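Local coordinates for protein arylalkylamine N-Acetyltransferase 2 (Aedes aegypti, PDB 4FD5) that probably transfers acyl groups from coenzyme A thioesters, acetyl-CoA among them, to arylalkylamines such as dopamine and serotonin, at residues A[20-25]-A[76-81]; A[24-29]-A[133-138]. All coordinates share one frame; numbering follows the deposited sequence.

Overall arrangement
Following the chain from its N terminus, the edge strand 10-13 leads into helix 19-29, and both contacts start from this helix. Contact 1 closes the shorter loop, bringing 20-25 against 76-81 on strand 75-85 after 50 intervening residues that include helix 50-60. Contact 2 closes the longer one, from 24-29 to 133-138 on strand 129-138, with 103 residues between. They share Glu-24 and His-25 but are staggered: contact 1 starts a turn earlier and closes first, so the loops overlap rather than nest. Strands 75-85 and 129-138 are antiparallel neighbours in the mixed sheet, and the helix lies across both. Backbone pairing of Val-78 with Ser-137 joins the two contacts, whose centres are about 5 Å apart.

Contact 1 of 2, residues A[20-25]-A[76-81]; sequences DDVIEH and AGVALN
The imidazole of His-25 is the flat group here, and strand 76-81 meets it obliquely, neither squarely over a face nor in line with an edge. Its CD2 lies 4.0 Å from CG2 of Val-78, and CE1 comes to 4.2 Å from CA of Gly-77. CE1 also sits 4.3 Å from the carbonyl O of Ala-76. One face of the ring carries the hydroxyl of Thr-29, one turn further along the helix, displaced toward the rim. The ring reaches the strand because CG is anti to the backbone N (chi1 158°).

A turn earlier, Val-22 supplies the second point of contact. Its CG1 touches two strand side chains at once, 4.1 Å from CG1 of Val-78 and 4.0 Å from CD1 of Leu-80. Val-78 therefore splits its methyls, CG1 going to the valine and CG2 to the histidine. The helix runs almost crosswise to the strand, at 100° with axes 9.5 Å apart, so it passes over this strand within about one turn, Val-22 and His-25 carrying the contact, and goes on to the next strand.

This is helix-on-sheet packing in the GNAT fold. Ile-14 touches both Val-22 and Val-78, and helix 50-60 covers Leu-80 with Ser-56, Thr-59 and Leu-60. Ala-76 and Gly-77 together face Ala-68 in a classic beta bulge, and the bulge residues are the ones CE1 approaches.

Val-22, His-25 and Val-78 supply most of the buried surface, and the contacts across it are van der Waals in kind. The directional chemistry belongs to the neighbouring strand: NE2 of His-25 hydrogen-bonds to OG of Ser-137, which probably fixes the ring's rotation while Val-78 packs alongside it.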
# COMPACT_ATOMS: atom_id res chain seq x y z
N ASP A 20 -5.47 14.07 9.54
CA ASP A 20 -6.71 13.55 10.10
C ASP A 20 -7.70 13.23 8.99
O ASP A 20 -8.31 12.15 9.00
CB ASP A 20 -7.36 14.54 11.07
CG ASP A 20 -6.69 14.58 12.43
OD1 ASP A 20 -5.79 13.77 12.69
OD2 ASP A 20 -7.10 15.41 13.27
N ASP A 21 -7.85 14.17 8.04
CA ASP A 21 -8.82 14.01 6.95
C ASP A 21 -8.47 12.74 6.17
O ASP A 21 -9.36 12.01 5.72
CB ASP A 21 -8.76 15.18 5.96
CG ASP A 21 -9.42 16.45 6.47
OD1 ASP A 21 -10.13 16.41 7.49
OD2 ASP A 21 -9.23 17.51 5.82
N VAL A 22 -7.18 12.50 6.00
CA VAL A 22 -6.75 11.37 5.18
C VAL A 22 -7.04 10.07 5.94
O VAL A 22 -7.59 9.12 5.37
CB VAL A 22 -5.26 11.51 4.76
CG1 VAL A 22 -4.70 10.17 4.23
CG2 VAL A 22 -5.10 12.62 3.73
N ILE A 23 -6.75 10.06 7.23
CA ILE A 23 -6.96 8.84 7.97
C ILE A 23 -8.45 8.50 8.05
O ILE A 23 -8.84 7.35 7.91
CB ILE A 23 -6.27 8.90 9.34
CG1 ILE A 23 -4.75 8.86 9.13
CG2 ILE A 23 -6.73 7.73 10.21
CD1 ILE A 23 -3.93 9.22 10.33
N GLU A 24 -9.28 9.54 8.22
CA GLU A 24 -10.73 9.34 8.19
C GLU A 24 -11.16 8.76 6.83
O GLU A 24 -11.94 7.81 6.79
CB GLU A 24 -11.46 10.64 8.51
CG GLU A 24 -12.98 10.52 8.54
CD GLU A 24 -13.52 9.57 9.61
OE1 GLU A 24 -12.79 9.21 10.56
OE2 GLU A 24 -14.70 9.18 9.49
N HIS A 25 -10.62 9.30 5.73
CA HIS A 25 -10.93 8.76 4.40
C HIS A 25 -10.63 7.27 4.42
O HIS A 25 -11.46 6.45 4.00
CB HIS A 25 -10.15 9.49 3.29
CG HIS A 25 -10.00 8.71 2.01
ND1 HIS A 25 -10.93 8.74 0.99
CD2 HIS A 25 -9.00 7.89 1.58
CE1 HIS A 25 -10.52 7.96 -0.01
NE2 HIS A 25 -9.35 7.44 0.32
N ALA A 76 -10.70 13.11 -2.45
CA ALA A 76 -11.26 12.23 -3.48
C ALA A 76 -10.48 10.93 -3.51
O ALA A 76 -11.04 9.86 -3.79
CB ALA A 76 -11.23 12.91 -4.83
N GLY A 77 -9.18 11.01 -3.23
CA GLY A 77 -8.42 9.77 -3.18
C GLY A 77 -7.01 10.03 -2.68
O GLY A 77 -6.61 11.18 -2.61
N VAL A 78 -6.28 8.98 -2.34
CA VAL A 78 -4.88 9.14 -1.91
C VAL A 78 -3.97 8.02 -2.41
O VAL A 78 -4.40 6.89 -2.67
CB VAL A 78 -4.76 9.18 -0.38
CG1 VAL A 78 -5.49 10.41 0.19
CG2 VAL A 78 -5.25 7.88 0.25
N ALA A 79 -2.69 8.35 -2.51
CA ALA A 79 -1.62 7.38 -2.62
C ALA A 79 -0.70 7.62 -1.44
O ALA A 79 -0.02 8.65 -1.38
CB ALA A 79 -0.85 7.57 -3.91
N LEU A 80 -0.72 6.71 -0.47
CA LEU A 80 0.18 6.83 0.67
C LEU A 80 1.45 6.09 0.28
O LEU A 80 1.40 4.87 0.00
CB LEU A 80 -0.41 6.25 1.95
CG LEU A 80 -1.17 7.22 2.84
CD1 LEU A 80 -2.35 7.79 2.12
CD2 LEU A 80 -1.59 6.61 4.16
N ASN A 81 2.55 6.84 0.31
CA ASN A 81 3.85 6.36 -0.15
C ASN A 81 4.88 6.50 0.95
O ASN A 81 4.88 7.49 1.68
CB ASN A 81 4.32 7.17 -1.36
CG ASN A 81 3.31 7.16 -2.50
OD1 ASN A 81 2.75 6.12 -2.84
ND2 ASN A 81 3.06 8.33 -3.07

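Contact 2 of 2, residues A[24-29]-A[133-138]; sequences EHLRQT and IRILSV
Ser-137 reaches from strand 133-138 up to helix 24-29, and its short side chain can be followed atom by atom. CB touches an apolar and a polar neighbour, 4.1 Å from CD2 of Leu-26 and 3.5 Å from NE2 of His-25. From there OG points anti to the backbone N (chi1 178°) and forms a 2.8 Å hydrogen bond with NE2 of His-25, in which either atom could be the donor; OG comes to the ring obliquely. Next to NE2 in the ring, CE1 has the backbone C of Val-138 at the ring edge, near its plane.

The strand is the central one of the acetyltransferase sheet that, in GNAT enzymes generally, runs beside the acyl-CoA site. Arg-134 and Ile-135 both face Leu-80 in a classic beta bulge, a disruption familiar from this strand in the family. Beyond it, Val-138 O accepts a bond from Arg-143.

Within the bulge, Ile-135 meets Leu-26 tip to tip: CG2 of Ile-135 is 3.9 Å from CD2 of Leu-26, and its CD1 is 4.0 Å from CD1 of the leucine. Ser-56 of helix 50-60 touches both side chains. On the helix, Thr-29 donates its OG1 hydrogen to the carbonyl O of His-25 at 2.9 Å, approaching from 52° above the carbonyl plane.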
# COMPACT_ATOMS: atom_id res chain seq x y z
N GLU A 24 -9.28 9.54 8.22
CA GLU A 24 -10.73 9.34 8.19
C GLU A 24 -11.16 8.76 6.83
O GLU A 24 -11.94 7.81 6.79
CB GLU A 24 -11.46 10.64 8.51
CG GLU A 24 -12.98 10.52 8.54
CD GLU A 24 -13.52 9.57 9.61
OE1 GLU A 24 -12.79 9.21 10.56
OE2 GLU A 24 -14.70 9.18 9.49
N HIS A 25 -10.62 9.30 5.73
CA HIS A 25 -10.93 8.76 4.40
C HIS A 25 -10.63 7.27 4.42
O HIS A 25 -11.46 6.45 4.00
CB HIS A 25 -10.15 9.49 3.29
CG HIS A 25 -10.00 8.71 2.01
ND1 HIS A 25 -10.93 8.74 0.99
CD2 HIS A 25 -9.00 7.89 1.58
CE1 HIS A 25 -10.52 7.96 -0.01
NE2 HIS A 25 -9.35 7.44 0.32
N LEU A 26 -9.47 6.90 4.97
CA LEU A 26 -9.08 5.49 4.95
C LEU A 26 -10.08 4.68 5.79
O LEU A 26 -10.60 3.64 5.33
CB LEU A 26 -7.63 5.29 5.41
CG LEU A 26 -6.59 5.94 4.47
CD1 LEU A 26 -5.17 5.88 5.04
CD2 LEU A 26 -6.63 5.32 3.07
N ARG A 27 -10.43 5.19 6.97
CA ARG A 27 -11.34 4.46 7.84
C ARG A 27 -12.63 4.21 7.11
O ARG A 27 -13.25 3.16 7.29
CB ARG A 27 -11.68 5.27 9.09
CG ARG A 27 -10.58 5.36 10.08
CD ARG A 27 -11.13 5.89 11.41
NE ARG A 27 -10.03 6.26 12.30
CZ ARG A 27 -9.57 7.50 12.44
NH1 ARG A 27 -10.12 8.51 11.77
NH2 ARG A 27 -8.56 7.74 13.27
N GLN A 28 -13.03 5.17 6.29
CA GLN A 28 -14.37 5.10 5.75
C GLN A 28 -14.37 4.33 4.46
O GLN A 28 -15.38 3.71 4.11
CB GLN A 28 -14.95 6.50 5.51
CG GLN A 28 -15.27 7.26 6.78
CD GLN A 28 -16.41 6.64 7.57
OE1 GLN A 28 -17.30 5.99 7.00
NE2 GLN A 28 -16.38 6.82 8.88
N THR A 29 -13.24 4.33 3.75
CA THR A 29 -13.33 3.86 2.37
C THR A 29 -12.40 2.71 2.06
O THR A 29 -12.63 1.97 1.10
CB THR A 29 -13.11 4.99 1.33
OG1 THR A 29 -11.74 5.40 1.35
CG2 THR A 29 -13.99 6.18 1.60
N ILE A 133 4.82 2.48 -2.83
CA ILE A 133 3.40 2.82 -2.83
C ILE A 133 2.73 1.84 -1.87
O ILE A 133 2.74 0.63 -2.10
CB ILE A 133 2.78 2.68 -4.23
CG1 ILE A 133 3.47 3.58 -5.24
CG2 ILE A 133 1.28 3.02 -4.21
CD1 ILE A 133 3.34 3.08 -6.68
N ARG A 134 2.15 2.36 -0.79
CA ARG A 134 1.61 1.50 0.25
C ARG A 134 0.10 1.39 0.22
O ARG A 134 -0.44 0.29 0.44
CB ARG A 134 2.08 1.97 1.63
CG ARG A 134 3.58 1.85 1.75
CD ARG A 134 4.10 2.24 3.14
NE ARG A 134 5.53 1.97 3.17
CZ ARG A 134 6.41 2.54 3.98
NH1 ARG A 134 6.02 3.43 4.89
NH2 ARG A 134 7.70 2.21 3.88
N ILE A 135 -0.57 2.52 0.00
CA ILE A 135 -2.02 2.50 -0.13
C ILE A 135 -2.43 3.30 -1.36
O ILE A 135 -1.91 4.38 -1.58
CB ILE A 135 -2.72 3.14 1.09
CG1 ILE A 135 -2.56 2.22 2.31
CG2 ILE A 135 -4.19 3.39 0.80
CD1 ILE A 135 -3.28 2.74 3.55
N LEU A 136 -3.34 2.75 -2.16
CA LEU A 136 -3.96 3.50 -3.25
C LEU A 136 -5.46 3.38 -3.05
O LEU A 136 -6.01 2.26 -3.07
CB LEU A 136 -3.54 2.91 -4.61
CG LEU A 136 -4.19 3.50 -5.86
CD1 LEU A 136 -3.86 4.98 -5.99
CD2 LEU A 136 -3.71 2.73 -7.07
N SER A 137 -6.12 4.51 -2.87
CA SER A 137 -7.52 4.52 -2.43
C SER A 137 -8.28 5.64 -3.13
O SER A 137 -7.79 6.77 -3.20
CB SER A 137 -7.58 4.74 -0.90
OG SER A 137 -8.92 4.81 -0.45
N VAL A 138 -9.46 5.34 -3.68
CA VAL A 138 -10.29 6.37 -4.30
C VAL A 138 -11.71 6.23 -3.79
O VAL A 138 -12.29 5.15 -3.84
CB VAL A 138 -10.29 6.25 -5.85
CG1 VAL A 138 -11.22 7.31 -6.48
CG2 VAL A 138 -8.88 6.36 -6.38